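Local coordinates for protein TSC1 N-terminal domain (Chaetomium thermophilum, PDB 7A0M) that probably helps bring the TSC complex to lysosomal membranes by binding phosphoinositide lipids, and so takes part in regulating mTORC1 signalling, at residues B[8-19]-B[31-42]. Residues are numbered along the deposited sequence; the frame is centred on the assembly and turned at random.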
loop_
_atom_site.group_PDB
_atom_site.type_symbol
_atom_site.label_atom_id
_atom_site.label_comp_id
_atom_site.label_asym_id
_atom_site.label_seq_id
_atom_site.Cartn_x
_atom_site.Cartn_y
_atom_site.Cartn_z
ATOM N N SER B 8 -53.060 -52.298 4.580
ATOM C CA SER B 8 -54.515 -52.284 4.483
ATOM C C SER B 8 -54.951 -51.468 3.271
ATOM O O SER B 8 -55.560 -50.405 3.407
ATOM C CB SER B 8 -55.127 -51.725 5.766
ATOM O OG SER B 8 -54.751 -52.518 6.878
ATOM N N SER B 9 -54.634 -51.998 2.087
ATOM C CA SER B 9 -54.737 -51.244 0.843
ATOM C C SER B 9 -56.121 -50.635 0.655
ATOM O O SER B 9 -56.263 -49.419 0.478
ATOM C CB SER B 9 -54.392 -52.156 -0.334
ATOM O OG SER B 9 -55.243 -53.292 -0.345
ATOM N N ARG B 10 -57.159 -51.472 0.689
ATOM C CA ARG B 10 -58.488 -51.007 0.306
ATOM C C ARG B 10 -59.038 -49.993 1.300
ATOM O O ARG B 10 -59.680 -49.013 0.901
ATOM C CB ARG B 10 -59.433 -52.196 0.159
ATOM C CG ARG B 10 -59.055 -53.125 -0.979
ATOM C CD ARG B 10 -60.019 -54.290 -1.097
ATOM N NE ARG B 10 -59.638 -55.191 -2.179
ATOM C CZ ARG B 10 -60.273 -56.320 -2.473
ATOM N NH1 ARG B 10 -61.328 -56.694 -1.763
ATOM N NH2 ARG B 10 -59.852 -57.077 -3.477
ATOM N N ASP B 11 -58.796 -50.202 2.596
ATOM C CA ASP B 11 -59.223 -49.220 3.585
ATOM C C ASP B 11 -58.457 -47.911 3.462
ATOM O O ASP B 11 -58.919 -46.887 3.977
ATOM C CB ASP B 11 -59.071 -49.785 4.998
ATOM C CG ASP B 11 -60.072 -50.883 5.296
ATOM O OD1 ASP B 11 -61.094 -50.968 4.582
ATOM O OD2 ASP B 11 -59.842 -51.657 6.248
ATOM N N LEU B 12 -57.301 -47.919 2.792
ATOM C CA LEU B 12 -56.573 -46.673 2.582
ATOM C C LEU B 12 -57.295 -45.781 1.583
ATOM O O LEU B 12 -57.421 -44.571 1.800
ATOM C CB LEU B 12 -55.153 -46.972 2.098
ATOM C CG LEU B 12 -54.306 -45.731 1.824
ATOM C CD1 LEU B 12 -54.050 -45.004 3.126
ATOM C CD2 LEU B 12 -53.007 -46.072 1.116
ATOM N N PHE B 13 -57.785 -46.369 0.489
ATOM C CA PHE B 13 -58.501 -45.604 -0.528
ATOM C C PHE B 13 -59.771 -44.988 0.043
ATOM O O PHE B 13 -60.130 -43.854 -0.295
ATOM C CB PHE B 13 -58.830 -46.502 -1.718
ATOM C CG PHE B 13 -57.621 -47.055 -2.420
ATOM C CD1 PHE B 13 -56.360 -46.518 -2.206
ATOM C CD2 PHE B 13 -57.747 -48.123 -3.292
ATOM C CE1 PHE B 13 -55.252 -47.035 -2.850
ATOM C CE2 PHE B 13 -56.644 -48.643 -3.939
ATOM C CZ PHE B 13 -55.395 -48.099 -3.718
ATOM N N ARG B 14 -60.460 -45.726 0.919
ATOM C CA ARG B 14 -61.700 -45.234 1.508
ATOM C C ARG B 14 -61.457 -43.964 2.298
ATOM O O ARG B 14 -62.258 -43.023 2.248
ATOM C CB ARG B 14 -62.273 -46.283 2.452
ATOM C CG ARG B 14 -63.520 -45.829 3.178
ATOM C CD ARG B 14 -63.932 -46.851 4.209
ATOM N NE ARG B 14 -62.815 -47.057 5.129
ATOM C CZ ARG B 14 -62.611 -46.333 6.227
ATOM N NH1 ARG B 14 -63.441 -45.349 6.550
ATOM N NH2 ARG B 14 -61.563 -46.583 7.000
ATOM N N ALA B 15 -60.349 -43.924 3.036
ATOM C CA ALA B 15 -60.006 -42.737 3.800
ATOM C C ALA B 15 -59.663 -41.578 2.874
ATOM O O ALA B 15 -60.045 -40.432 3.136
ATOM C CB ALA B 15 -58.843 -43.055 4.739
ATOM N N LEU B 16 -58.962 -41.864 1.774
ATOM C CA LEU B 16 -58.570 -40.817 0.836
ATOM C C LEU B 16 -59.786 -40.208 0.149
ATOM O O LEU B 16 -59.913 -38.981 0.060
ATOM C CB LEU B 16 -57.610 -41.386 -0.211
ATOM C CG LEU B 16 -56.328 -42.064 0.274
ATOM C CD1 LEU B 16 -55.540 -42.628 -0.904
ATOM C CD2 LEU B 16 -55.483 -41.133 1.116
ATOM N N ASN B 17 -60.686 -41.057 -0.347
ATOM C CA ASN B 17 -61.869 -40.573 -1.047
ATOM C C ASN B 17 -62.756 -39.745 -0.127
ATOM O O ASN B 17 -63.330 -38.731 -0.545
ATOM C CB ASN B 17 -62.648 -41.760 -1.609
ATOM C CG ASN B 17 -61.920 -42.451 -2.747
ATOM O OD1 ASN B 17 -61.745 -41.888 -3.827
ATOM N ND2 ASN B 17 -61.497 -43.691 -2.508
ATOM N N SER B 18 -62.883 -40.166 1.132
ATOM C CA SER B 18 -63.663 -39.409 2.107
ATOM C C SER B 18 -62.982 -38.098 2.476
ATOM O O SER B 18 -63.653 -37.079 2.681
ATOM C CB SER B 18 -63.900 -40.255 3.354
ATOM O OG SER B 18 -64.449 -39.471 4.400
ATOM N N PHE B 19 -61.651 -38.102 2.572
ATOM C CA PHE B 19 -60.937 -36.904 3.000
ATOM C C PHE B 19 -61.013 -35.789 1.969
ATOM O O PHE B 19 -61.088 -34.612 2.337
ATOM C CB PHE B 19 -59.476 -37.217 3.299
ATOM C CG PHE B 19 -58.624 -35.985 3.455
ATOM C CD1 PHE B 19 -58.766 -35.171 4.567
ATOM C CD2 PHE B 19 -57.692 -35.637 2.494
ATOM C CE1 PHE B 19 -57.993 -34.042 4.722
ATOM C CE2 PHE B 19 -56.919 -34.500 2.642
ATOM C CZ PHE B 19 -57.069 -33.704 3.759
ATOM N N LEU B 31 -56.929 -40.757 9.128
ATOM C CA LEU B 31 -56.266 -40.932 7.842
ATOM C C LEU B 31 -54.801 -41.315 8.001
ATOM O O LEU B 31 -54.315 -42.208 7.299
ATOM C CB LEU B 31 -56.354 -39.656 7.018
ATOM C CG LEU B 31 -57.677 -38.975 6.733
ATOM C CD1 LEU B 31 -57.268 -37.795 5.931
ATOM C CD2 LEU B 31 -58.612 -39.853 5.942
ATOM N N ASP B 32 -54.075 -40.628 8.890
ATOM C CA ASP B 32 -52.654 -40.916 9.053
ATOM C C ASP B 32 -52.427 -42.331 9.564
ATOM O O ASP B 32 -51.412 -42.954 9.232
ATOM C CB ASP B 32 -52.003 -39.907 10.001
ATOM C CG ASP B 32 -52.190 -38.468 9.552
ATOM O OD1 ASP B 32 -52.098 -38.192 8.338
ATOM O OD2 ASP B 32 -52.408 -37.603 10.425
ATOM N N ALA B 33 -53.355 -42.854 10.369
ATOM C CA ALA B 33 -53.197 -44.201 10.903
ATOM C C ALA B 33 -53.257 -45.252 9.803
ATOM O O ALA B 33 -52.444 -46.182 9.786
ATOM C CB ALA B 33 -54.267 -44.473 11.959
ATOM N N ILE B 34 -54.211 -45.126 8.879
ATOM C CA ILE B 34 -54.312 -46.089 7.787
ATOM C C ILE B 34 -53.095 -45.991 6.873
ATOM O O ILE B 34 -52.590 -47.006 6.377
ATOM C CB ILE B 34 -55.623 -45.889 7.010
ATOM C CG1 ILE B 34 -56.823 -45.995 7.950
ATOM C CG2 ILE B 34 -55.758 -46.955 5.949
ATOM C CD1 ILE B 34 -58.152 -45.753 7.268
ATOM N N ILE B 35 -52.612 -44.770 6.628
ATOM C CA ILE B 35 -51.448 -44.576 5.766
ATOM C C ILE B 35 -50.225 -45.275 6.349
ATOM O O ILE B 35 -49.486 -45.967 5.638
ATOM C CB ILE B 35 -51.181 -43.075 5.549
ATOM C CG1 ILE B 35 -52.289 -42.448 4.701
ATOM C CG2 ILE B 35 -49.827 -42.859 4.893
ATOM C CD1 ILE B 35 -52.091 -40.977 4.413
ATOM N N SER B 36 -49.986 -45.095 7.651
ATOM C CA SER B 36 -48.817 -45.702 8.283
ATOM C C SER B 36 -48.858 -47.224 8.196
ATOM O O SER B 36 -47.852 -47.865 7.870
ATOM C CB SER B 36 -48.724 -45.250 9.741
ATOM O OG SER B 36 -47.739 -45.987 10.444
ATOM N N SER B 37 -50.015 -47.825 8.488
ATOM C CA SER B 37 -50.145 -49.274 8.362
ATOM C C SER B 37 -50.017 -49.732 6.914
ATOM O O SER B 37 -49.493 -50.821 6.654
ATOM C CB SER B 37 -51.471 -49.744 8.952
ATOM O OG SER B 37 -51.634 -51.139 8.760
ATOM N N TYR B 38 -50.500 -48.925 5.964
ATOM C CA TYR B 38 -50.351 -49.267 4.552
ATOM C C TYR B 38 -48.882 -49.350 4.166
ATOM O O TYR B 38 -48.441 -50.333 3.559
ATOM C CB TYR B 38 -51.072 -48.233 3.688
ATOM C CG TYR B 38 -50.760 -48.343 2.212
ATOM C CD1 TYR B 38 -51.467 -49.213 1.395
ATOM C CD2 TYR B 38 -49.754 -47.576 1.636
ATOM C CE1 TYR B 38 -51.180 -49.317 0.045
ATOM C CE2 TYR B 38 -49.458 -47.674 0.293
ATOM C CZ TYR B 38 -50.175 -48.546 -0.500
ATOM O OH TYR B 38 -49.884 -48.644 -1.841
ATOM N N LEU B 39 -48.107 -48.317 4.502
ATOM C CA LEU B 39 -46.685 -48.329 4.188
ATOM C C LEU B 39 -45.947 -49.418 4.957
ATOM O O LEU B 39 -44.841 -49.800 4.564
ATOM C CB LEU B 39 -46.073 -46.959 4.482
ATOM C CG LEU B 39 -46.694 -45.793 3.708
ATOM C CD1 LEU B 39 -46.074 -44.469 4.128
ATOM C CD2 LEU B 39 -46.550 -46.005 2.209
ATOM N N GLU B 40 -46.546 -49.928 6.036
ATOM C CA GLU B 40 -45.902 -50.972 6.825
ATOM C C GLU B 40 -45.871 -52.295 6.070
ATOM O O GLU B 40 -44.803 -52.894 5.894
ATOM C CB GLU B 40 -46.620 -51.121 8.169
ATOM C CG GLU B 40 -46.459 -52.479 8.838
ATOM C CD GLU B 40 -47.655 -53.383 8.604
ATOM O OE1 GLU B 40 -48.791 -52.865 8.555
ATOM O OE2 GLU B 40 -47.458 -54.607 8.457
ATOM N N ARG B 41 -47.030 -52.769 5.611
ATOM C CA ARG B 41 -47.097 -54.078 4.972
ATOM C C ARG B 41 -46.762 -54.036 3.488
ATOM O O ARG B 41 -46.862 -55.072 2.821
ATOM C CB ARG B 41 -48.478 -54.707 5.179
ATOM C CG ARG B 41 -49.588 -54.106 4.340
ATOM C CD ARG B 41 -50.857 -54.945 4.426
ATOM N NE ARG B 41 -50.688 -56.266 3.825
ATOM C CZ ARG B 41 -51.040 -56.573 2.580
ATOM N NH1 ARG B 41 -51.588 -55.652 1.799
ATOM N NH2 ARG B 41 -50.848 -57.800 2.114
ATOM N N HIS B 42 -46.361 -52.883 2.958
ATOM C CA HIS B 42 -45.932 -52.747 1.569
ATOM C C HIS B 42 -44.429 -52.495 1.588
ATOM O O HIS B 42 -43.978 -51.354 1.729
ATOM C CB HIS B 42 -46.707 -51.637 0.869
ATOM C CG HIS B 42 -48.175 -51.911 0.774
ATOM N ND1 HIS B 42 -49.015 -51.856 1.865
ATOM C CD2 HIS B 42 -48.950 -52.264 -0.278
ATOM C CE1 HIS B 42 -50.243 -52.161 1.490
ATOM N NE2 HIS B 42 -50.233 -52.408 0.192
#
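S9 O takes two N-H groups at the start of helix 9-19, that of L12 at 2.9 Å and, weakly, that of F13; this first turn brings S9 CA to the edge of the Y38 ring and L12 over its face. With CG anti to the backbone N (chi1 179°), L12 reaches across the interface and splits its methyls: CD2 makes a CH-pi contact 3.5 Å from the Y38 ring centroid, 16° off the normal, while CD1 lies 3.5 Å from I35 CG1. H42 lies near the rim of the opposite face, its exact placing doubtful. Were Y38 an alanine, L12 CD2 would probably lose its aromatic platform and a gap would open toward L53 of helix 45-65. I34 is a knob in the hole formed by D11, L12, R14 and A15; its CG2 rests 3.5 Å from L12 CA, and its CD1 meets A15 CB at 3.8 Å. Farther along, L31 straddles one helical turn, CD2 against A15 CB (3.4 Å) and CD1 against F19 CD1 (3.3 Å). The segments run roughly antiparallel at 149°, a helical hairpin closing the N-terminal end of an elongated all-helical domain, packed on helices 45-65 and 69-81, consistent with a HEAT-like helical solenoid.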